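Tapirin (Caldicellulosiruptor hydrothermalis, PDB 6N2C) probably binds cellulose, as a surface-adhesion protein of an extremely thermophilic bacterium, through a zinc-containing C-terminal beta-helix domain. Local coordinates at residues T201-L215 and T226-I240. Numbering follows the deposited sequence. Where two conformers were deposited one is given.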
ATOM      1  N   THR A 201      13.006 -13.466   1.607  1.00 17.80           N
ATOM      2  CA  THR A 201      13.235 -12.416   0.628  1.00 17.29           C
ATOM      3  C   THR A 201      12.571 -12.849  -0.665  1.00 19.23           C
ATOM      4  O   THR A 201      12.842 -13.947  -1.131  1.00 19.15           O
ATOM      5  CB  THR A 201      14.714 -12.203   0.399  1.00 23.51           C
ATOM      6  OG1 THR A 201      15.361 -11.816   1.644  1.00 25.80           O
ATOM      7  CG2 THR A 201      14.974 -11.142  -0.569  1.00 26.23           C
ATOM      8  N   VAL A 202      11.672 -12.032  -1.160  1.00 16.72           N
ATOM      9  CA  VAL A 202      10.882 -12.328  -2.392  1.00 17.79           C
ATOM     10  C   VAL A 202      11.296 -11.293  -3.436  1.00 16.67           C
ATOM     11  O   VAL A 202      11.154 -10.111  -3.206  1.00 15.41           O
ATOM     12  CB  VAL A 202       9.388 -12.228  -2.141  1.00 18.22           C
ATOM     13  CG1 VAL A 202       8.580 -12.419  -3.425  1.00 18.15           C
ATOM     14  CG2 VAL A 202       8.932 -13.201  -1.077  1.00 19.31           C
ATOM     15  N   THR A 203      11.670 -11.759  -4.661  1.00 16.79           N
ATOM     16  CA  THR A 203      11.862 -10.940  -5.833  1.00 16.37           C
ATOM     17  C   THR A 203      10.839 -11.447  -6.845  1.00 19.42           C
ATOM     18  O   THR A 203      10.871 -12.625  -7.176  1.00 18.14           O
ATOM     19  CB  THR A 203      13.282 -11.036  -6.374  1.00 21.87           C
ATOM     20  OG1 THR A 203      14.249 -10.761  -5.331  1.00 22.54           O
ATOM     21  CG2 THR A 203      13.512 -10.028  -7.512  1.00 21.93           C
ATOM     22  N   THR A 204       9.924 -10.581  -7.245  1.00 17.53           N
ATOM     23  CA  THR A 204       8.847 -10.995  -8.139  1.00 17.39           C
ATOM     24  C   THR A 204       8.468  -9.962  -9.109  1.00 16.84           C
ATOM     25  O   THR A 204       8.890  -8.784  -9.042  1.00 15.52           O
ATOM     26  CB  THR A 204       7.658 -11.523  -7.339  1.00 16.16           C
ATOM     27  OG1 THR A 204       6.757 -12.247  -8.232  1.00 20.38           O
ATOM     28  CG2 THR A 204       6.868 -10.343  -6.760  1.00 18.03           C
ATOM     29  N   ARG A 205       7.629 -10.346 -10.078  1.00 16.78           N
ATOM     30  CA  ARG A 205       6.994  -9.373 -10.934  1.00 16.56           C
ATOM     31  C   ARG A 205       5.680  -9.070 -10.277  1.00 16.58           C
ATOM     32  O   ARG A 205       5.637  -8.118  -9.440  1.00 15.91           O
ATOM     33  CB  ARG A 205       6.798  -9.822 -12.397  1.00 21.86           C
ATOM     34  CG  ARG A 205       8.035  -9.906 -13.206  1.00 26.94           C
ATOM     35  CD  ARG A 205       7.632 -10.082 -14.662  1.00 33.54           C
ATOM     36  NE  ARG A 205       6.892  -8.944 -15.243  1.00 36.66           N
ATOM     37  CZ  ARG A 205       6.640  -8.819 -16.543  1.00 41.65           C
ATOM     38  NH1 ARG A 205       6.985  -9.777 -17.422  1.00 42.34           N
ATOM     39  NH2 ARG A 205       5.967  -7.760 -16.973  1.00 41.91           N
ATOM     40  N   ASN A 206       4.653  -9.895 -10.511  1.00 13.37           N
ATOM     41  CA  ASN A 206       3.341  -9.677  -9.854  1.00 13.99           C
ATOM     42  C   ASN A 206       3.000 -10.670  -8.795  1.00 13.85           C
ATOM     43  O   ASN A 206       3.399 -11.828  -8.884  1.00 14.10           O
ATOM     44  CB  ASN A 206       2.299  -9.523 -10.933  1.00 13.98           C
ATOM     45  CG  ASN A 206       2.619  -8.334 -11.839  1.00 14.22           C
ATOM     46  OD1 ASN A 206       3.010  -7.266 -11.344  1.00 14.68           O
ATOM     47  ND2 ASN A 206       2.478  -8.482 -13.196  1.00 14.59           N
ATOM     48  N   MET A 207       2.186 -10.247  -7.779  1.00 12.22           N
ATOM     49  CA  MET A 207       1.784 -11.144  -6.718  1.00 13.75           C
ATOM     50  C   MET A 207       0.342 -10.834  -6.377  1.00 12.53           C
ATOM     51  O   MET A 207      -0.069  -9.662  -6.438  1.00 13.66           O
ATOM     52  CB  MET A 207       2.667 -10.898  -5.442  1.00 15.25           C
ATOM     53  CG  MET A 207       2.163 -11.614  -4.205  1.00 17.93           C
ATOM     54  SD  MET A 207       3.327 -11.539  -2.740  0.99 27.76           S
ATOM     55  CE  MET A 207       4.539 -10.475  -3.552  1.00 19.09           C
ATOM     56  N   TYR A 208      -0.464 -11.890  -6.286  1.00 13.89           N
ATOM     57  CA  TYR A 208      -1.847 -11.759  -5.958  1.00 13.70           C
ATOM     58  C   TYR A 208      -2.210 -12.654  -4.781  1.00 11.80           C
ATOM     59  O   TYR A 208      -1.802 -13.828  -4.673  1.00 12.93           O
ATOM     60  CB  TYR A 208      -2.759 -12.181  -7.151  1.00 13.56           C
ATOM     61  CG  TYR A 208      -4.252 -12.283  -6.853  1.00 13.04           C
ATOM     62  CD1 TYR A 208      -4.855 -13.445  -6.324  1.00 13.62           C
ATOM     63  CD2 TYR A 208      -5.088 -11.274  -7.170  1.00 14.38           C
ATOM     64  CE1 TYR A 208      -6.193 -13.452  -6.011  1.00 13.88           C
ATOM     65  CE2 TYR A 208      -6.427 -11.293  -6.889  1.00 15.67           C
ATOM     66  CZ  TYR A 208      -6.976 -12.428  -6.333  1.00 15.95           C
ATOM     67  OH  TYR A 208      -8.336 -12.484  -6.070  1.00 17.13           O
ATOM     68  N   SER A 209      -3.065 -12.128  -3.884  1.00 13.39           N
ATOM     69  CA  SER A 209      -3.691 -12.968  -2.885  1.00 13.44           C
ATOM     70  C   SER A 209      -5.109 -12.521  -2.750  1.00 14.68           C
ATOM     71  O   SER A 209      -5.422 -11.330  -2.915  1.00 15.32           O
ATOM     72  CB  SER A 209      -2.940 -12.762  -1.555  1.00 15.53           C
ATOM     73  OG  SER A 209      -3.298 -13.741  -0.618  1.00 21.56           O
ATOM     74  N   SER A 210      -6.023 -13.433  -2.388  1.00 15.79           N
ATOM     75  CA  SER A 210      -7.376 -13.023  -2.175  1.00 17.51           C
ATOM     76  C   SER A 210      -7.504 -12.546  -0.697  1.00 19.12           C
ATOM     77  O   SER A 210      -7.983 -11.432  -0.442  1.00 18.36           O
ATOM     78  CB  SER A 210      -8.344 -14.209  -2.462  1.00 19.63           C
ATOM     79  OG  SER A 210      -9.690 -13.786  -2.129  1.00 18.98           O
ATOM     80  N   SER A 211      -7.080 -13.391   0.253  1.00 16.48           N
ATOM     81  CA  SER A 211      -7.107 -13.005   1.627  1.00 19.02           C
ATOM     82  C   SER A 211      -5.749 -12.464   2.030  1.00 15.47           C
ATOM     83  O   SER A 211      -4.922 -12.136   1.154  1.00 15.93           O
ATOM     84  CB  SER A 211      -7.663 -14.188   2.482  1.00 21.43           C
ATOM     85  OG  SER A 211      -7.692 -13.800   3.869  1.00 26.52           O
ATOM     86  N   ASP A 212      -5.487 -12.315   3.314  1.00 14.66           N
ATOM     87  CA  ASP A 212      -4.364 -11.514   3.762  1.00 14.65           C
ATOM     88  C   ASP A 212      -3.006 -12.031   3.293  1.00 16.22           C
ATOM     89  O   ASP A 212      -2.754 -13.245   3.213  1.00 17.01           O
ATOM     90  CB  ASP A 212      -4.259 -11.513   5.271  1.00 17.70           C
ATOM     91  CG  ASP A 212      -5.452 -10.886   5.961  1.00 19.96           C
ATOM     92  OD1 ASP A 212      -6.124 -10.017   5.427  1.00 20.82           O
ATOM     93  OD2 ASP A 212      -5.785 -11.372   7.072  1.00 22.22           O
ATOM     94  N   ILE A 213      -2.113 -11.118   3.050  1.00 14.35           N
ATOM     95  CA  ILE A 213      -0.695 -11.460   2.924  1.00 14.27           C
ATOM     96  C   ILE A 213      -0.033 -11.069   4.239  1.00 17.08           C
ATOM     97  O   ILE A 213      -0.166  -9.901   4.652  1.00 17.93           O
ATOM     98  CB  ILE A 213      -0.021 -10.738   1.790  1.00 14.65           C
ATOM     99  CG1 ILE A 213      -0.675 -11.111   0.471  1.00 15.14           C
ATOM    100  CG2 ILE A 213       1.463 -11.028   1.840  1.00 15.16           C
ATOM    101  CD1 ILE A 213      -0.064 -10.430  -0.759  1.00 16.30           C
ATOM    102  N   THR A 214       0.581 -12.015   4.934  1.00 16.12           N
ATOM    103  CA  THR A 214       1.205 -11.735   6.227  1.00 19.29           C
ATOM    104  C   THR A 214       2.720 -11.945   6.196  1.00 21.21           C
ATOM    105  O   THR A 214       3.207 -13.052   5.894  1.00 16.81           O
ATOM    106  CB  THR A 214       0.593 -12.643   7.315  1.00 21.22           C
ATOM    107  OG1 THR A 214      -0.832 -12.405   7.398  1.00 20.12           O
ATOM    108  CG2 THR A 214       1.185 -12.283   8.655  1.00 22.42           C
ATOM    109  N   LEU A 215       3.477 -10.894   6.523  1.00 17.13           N
ATOM    110  CA  LEU A 215       4.866 -10.987   6.767  1.00 18.00           C
ATOM    111  C   LEU A 215       5.146 -11.215   8.278  1.00 20.58           C
ATOM    112  O   LEU A 215       4.332 -10.849   9.160  1.00 20.82           O
ATOM    113  CB  LEU A 215       5.598  -9.724   6.383  1.00 18.65           C
ATOM    114  CG  LEU A 215       5.588  -9.409   4.894  1.00 23.93           C
ATOM    115  CD1 LEU A 215       6.315  -8.086   4.737  1.00 22.29           C
ATOM    116  CD2 LEU A 215       6.400 -10.443   4.140  1.00 26.99           C
ATOM    117  N   THR A 226      12.745  -7.199   1.768  1.00 18.50           N
ATOM    118  CA  THR A 226      11.911  -8.328   2.017  1.00 18.51           C
ATOM    119  C   THR A 226      11.137  -8.727   0.744  1.00 18.19           C
ATOM    120  O   THR A 226      11.013  -9.930   0.422  1.00 19.95           O
ATOM    121  CB  THR A 226      10.932  -8.020   3.125  1.00 21.30           C
ATOM    122  OG1 THR A 226      11.714  -7.526   4.254  1.00 21.33           O
ATOM    123  CG2 THR A 226      10.200  -9.221   3.518  1.00 22.21           C
ATOM    124  N   ILE A 227      10.431  -7.765   0.159  1.00 17.36           N
ATOM    125  CA  ILE A 227       9.696  -8.053  -1.107  1.00 15.85           C
ATOM    126  C   ILE A 227      10.038  -6.923  -2.060  1.00 17.58           C
ATOM    127  O   ILE A 227       9.926  -5.747  -1.726  1.00 17.86           O
ATOM    128  CB  ILE A 227       8.183  -8.049  -0.915  1.00 15.45           C
ATOM    129  CG1 ILE A 227       7.776  -9.150   0.038  1.00 18.01           C
ATOM    130  CG2 ILE A 227       7.487  -8.206  -2.252  1.00 15.33           C
ATOM    131  CD1 ILE A 227       6.234  -9.118   0.260  1.00 18.36           C
ATOM    132  N   LYS A 228      10.400  -7.300  -3.292  1.00 16.65           N
ATOM    133  CA  LYS A 228      10.503  -6.397  -4.393  1.00 15.35           C
ATOM    134  C   LYS A 228       9.521  -6.932  -5.491  1.00 15.84           C
ATOM    135  O   LYS A 228       9.605  -8.091  -5.842  1.00 16.24           O
ATOM    136  CB  LYS A 228      11.910  -6.322  -4.923  1.00 19.34           C
ATOM    137  CG  LYS A 228      11.985  -5.346  -6.080  1.00 24.89           C
ATOM    138  CD  LYS A 228      13.397  -5.326  -6.658  1.00 35.39           C
ATOM    139  CE  LYS A 228      13.516  -4.404  -7.866  1.00 47.07           C
ATOM    140  NZ  LYS A 228      13.173  -2.965  -7.518  1.00 53.33           N
ATOM    141  N   ALA A 229       8.626  -6.087  -5.925  1.00 15.44           N
ATOM    142  CA  ALA A 229       7.559  -6.482  -6.890  1.00 15.34           C
ATOM    143  C   ALA A 229       7.230  -5.373  -7.808  1.00 14.08           C
ATOM    144  O   ALA A 229       7.348  -4.218  -7.467  1.00 14.05           O
ATOM    145  CB  ALA A 229       6.329  -6.858  -6.084  1.00 15.99           C
ATOM    146  N   ASP A 230       6.666  -5.681  -8.990  1.00 11.71           N
ATOM    147  CA  ASP A 230       6.024  -4.680  -9.794  1.00 13.30           C
ATOM    148  C   ASP A 230       4.662  -4.296  -9.253  1.00 12.31           C
ATOM    149  O   ASP A 230       4.285  -3.119  -9.200  1.00 13.18           O
ATOM    150  CB  ASP A 230       5.734  -5.247 -11.231  1.00 16.89           C
ATOM    151  CG  ASP A 230       6.989  -5.548 -12.054  1.00 21.62           C
ATOM    152  OD1 ASP A 230       8.062  -5.103 -11.686  1.00 26.49           O
ATOM    153  OD2 ASP A 230       6.793  -6.125 -13.145  1.00 29.52           O
ATOM    154  N   ASN A 231       3.877  -5.307  -8.872  1.00 12.34           N
ATOM    155  CA  ASN A 231       2.509  -5.093  -8.407  1.00 12.64           C
ATOM    156  C   ASN A 231       2.194  -6.104  -7.329  1.00 12.91           C
ATOM    157  O   ASN A 231       2.646  -7.274  -7.433  1.00 13.53           O
ATOM    158  CB  ASN A 231       1.399  -5.200  -9.491  1.00 12.90           C
ATOM    159  CG  ASN A 231       1.583  -4.206 -10.646  1.00 13.76           C
ATOM    160  OD1 ASN A 231       1.263  -3.041 -10.514  1.00 14.23           O
ATOM    161  ND2 ASN A 231       2.154  -4.679 -11.763  1.00 14.58           N
ATOM    162  N   ILE A 232       1.446  -5.652  -6.282  1.00 12.70           N
ATOM    163  CA  ILE A 232       0.917  -6.524  -5.262  1.00 13.49           C
ATOM    164  C   ILE A 232      -0.518  -6.229  -5.077  1.00 12.99           C
ATOM    165  O   ILE A 232      -0.902  -5.079  -4.866  1.00 12.46           O
ATOM    166  CB  ILE A 232       1.673  -6.354  -3.891  1.00 13.25           C
ATOM    167  CG1 ILE A 232       3.173  -6.574  -4.026  1.00 13.83           C
ATOM    168  CG2 ILE A 232       1.019  -7.221  -2.815  1.00 14.96           C
ATOM    169  CD1 ILE A 232       3.962  -6.438  -2.708  1.00 15.24           C
ATOM    170  N   ILE A 233      -1.376  -7.273  -5.193  1.00 12.79           N
ATOM    171  CA  ILE A 233      -2.800  -7.104  -5.123  1.00 13.13           C
ATOM    172  C   ILE A 233      -3.366  -8.055  -4.110  1.00 14.53           C
ATOM    173  O   ILE A 233      -3.185  -9.221  -4.226  1.00 15.53           O
ATOM    174  CB  ILE A 233      -3.496  -7.351  -6.516  1.00 14.27           C
ATOM    175  CG1 ILE A 233      -2.910  -6.366  -7.552  1.00 16.50           C
ATOM    176  CG2 ILE A 233      -5.036  -7.340  -6.376  1.00 16.05           C
ATOM    177  CD1 ILE A 233      -3.330  -6.668  -8.981  1.00 18.47           C
ATOM    178  N   VAL A 234      -4.072  -7.497  -3.155  1.00 12.88           N
ATOM    179  CA  VAL A 234      -4.763  -8.284  -2.078  1.00 13.98           C
ATOM    180  C   VAL A 234      -6.210  -7.966  -2.240  1.00 14.81           C
ATOM    181  O   VAL A 234      -6.746  -6.941  -1.782  1.00 15.10           O
ATOM    182  CB  VAL A 234      -4.267  -7.922  -0.673  1.00 13.80           C
ATOM    183  CG1 VAL A 234      -4.822  -8.946   0.318  1.00 15.86           C
ATOM    184  CG2 VAL A 234      -2.740  -8.014  -0.621  1.00 14.49           C
ATOM    185  N   LYS A 235      -6.886  -8.797  -2.989  1.00 15.80           N
ATOM    186  CA  LYS A 235      -8.191  -8.414  -3.500  1.00 16.90           C
ATOM    187  C   LYS A 235      -9.291  -8.359  -2.377  1.00 15.90           C
ATOM    188  O   LYS A 235     -10.184  -7.531  -2.476  1.00 18.17           O
ATOM    189  CB  LYS A 235      -8.622  -9.489  -4.512  1.00 19.37           C
ATOM    190  CG  LYS A 235     -10.017  -9.378  -4.946  1.00 23.95           C
ATOM    191  CD  LYS A 235     -10.223  -8.703  -6.250  1.00 23.36           C
ATOM    192  CE  LYS A 235     -11.729  -8.733  -6.544  1.00 25.55           C
ATOM    193  NZ  LYS A 235     -12.176  -8.362  -7.874  1.00 28.30           N
ATOM    194  N   ASN A 236      -9.252  -9.280  -1.416  0.65 16.34           N
ATOM    195  CA  ASN A 236     -10.252  -9.393  -0.360  0.65 17.78           C
ATOM    196  C   ASN A 236      -9.586  -9.466   1.027  0.65 16.57           C
ATOM    197  O   ASN A 236     -10.060 -10.166   1.922  0.65 20.08           O
ATOM    198  CB  ASN A 236     -11.127 -10.651  -0.612  0.65 18.34           C
ATOM    199  CG  ASN A 236     -11.810 -10.617  -1.950  0.65 19.87           C
ATOM    200  OD1 ASN A 236     -12.656  -9.763  -2.191  0.65 22.15           O
ATOM    201  ND2 ASN A 236     -11.486 -11.574  -2.826  0.65 20.88           N
ATOM    202  N   GLY A 237      -8.482  -8.763   1.206  1.00 16.13           N
ATOM    203  CA  GLY A 237      -7.745  -8.861   2.442  1.00 14.91           C
ATOM    204  C   GLY A 237      -6.841  -7.702   2.716  1.00 16.26           C
ATOM    205  O   GLY A 237      -6.880  -6.693   1.980  1.00 15.13           O
ATOM    206  N   SER A 238      -5.983  -7.836   3.720  0.54 15.59           N
ATOM    207  CA  SER A 238      -5.001  -6.791   4.054  0.54 15.65           C
ATOM    208  C   SER A 238      -3.617  -7.223   3.719  0.54 14.38           C
ATOM    209  O   SER A 238      -3.381  -8.389   3.341  0.54 15.48           O
ATOM    210  CB  SER A 238      -5.039  -6.401   5.540  0.54 17.23           C
ATOM    211  OG  SER A 238      -6.318  -6.016   5.914  0.54 18.48           O
ATOM    212  N   PHE A 239      -2.682  -6.295   3.870  1.00 14.32           N
ATOM    213  CA  PHE A 239      -1.256  -6.587   3.840  1.00 14.74           C
ATOM    214  C   PHE A 239      -0.720  -6.278   5.241  1.00 14.96           C
ATOM    215  O   PHE A 239      -0.954  -5.168   5.757  1.00 14.80           O
ATOM    216  CB  PHE A 239      -0.559  -5.765   2.785  1.00 15.01           C
ATOM    217  CG  PHE A 239       0.874  -6.155   2.590  1.00 16.26           C
ATOM    218  CD1 PHE A 239       1.885  -5.709   3.463  1.00 16.68           C
ATOM    219  CD2 PHE A 239       1.248  -7.016   1.561  1.00 17.85           C
ATOM    220  CE1 PHE A 239       3.220  -6.144   3.298  1.00 19.17           C
ATOM    221  CE2 PHE A 239       2.566  -7.400   1.396  1.00 14.79           C
ATOM    222  CZ  PHE A 239       3.537  -6.975   2.252  1.00 18.25           C
ATOM    223  N   ILE A 240      -0.098  -7.264   5.874  1.00 14.81           N
ATOM    224  CA  ILE A 240       0.294  -7.147   7.285  1.00 16.45           C
ATOM    225  C   ILE A 240       1.796  -7.228   7.362  1.00 18.16           C
ATOM    226  O   ILE A 240       2.396  -8.267   6.973  1.00 19.47           O
ATOM    227  CB  ILE A 240      -0.366  -8.288   8.112  1.00 17.51           C
ATOM    228  CG1 ILE A 240      -1.899  -8.091   8.015  1.00 22.11           C
ATOM    229  CG2 ILE A 240       0.181  -8.263   9.526  1.00 19.30           C
ATOM    230  CD1 ILE A 240      -2.749  -9.207   8.555  1.00 23.39           C
TER
HETATM  231  O   HOH W   1       3.984  -6.269 -14.483  1.00 19.26           O
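V202, M207 and I213 pair in parallel with I227, I232 and F239, as three short strands of 201-215 stack on those of 226-240 as successive coils of a beta-helix, axes of 206-209 and 231-234 lying 4.8 Å apart. The three faces enclose a largely apolar core. M207, its CG anti to the backbone N (chi1 170°), runs alongside I232 and carries CE to 3.9 Å from I227 CG2, so a flexible thioether chain links two faces across the interior. I213 reaches V234 with CD1, 3.6 Å from V234 CG2, while its CG2 meets F239 CE2; L215 touches the same ring with CD1 and has its CD2 4.1 Å from I227 CD1.

Polar residues mark the corners. N206 and N231 lie side by side, amide planes 40° apart, and N231 ND2 donates to N206 OD1 over 2.8 Å from above the carbonyl plane. N231 OD1 accepts from N251 of the next coil, continuing the asparagine stack. With an alanine at N206, N231 ND2 would probably keep D177 but lose its partner on this coil, and T185 and the water by D230 would lose the donor from N206 ND2. R205 and D230 form a long salt bridge, NE to OD2 at 3.5 Å, suited to a partly exposed turn. At the next corner D212 OD1 takes the backbone N of S238 at 2.8 Å on its anti side, and N236 ND2, in one of two conformers, donates to S210 OG. G237 suits its place because a CB would clash with the backbone of S211 and D212.

The coil is continued by strand 186-190 beside 206-209 and by strand 252-255 beside 231-234, while strand 548-552, which carries zinc ligand E551, borders strand 200-203.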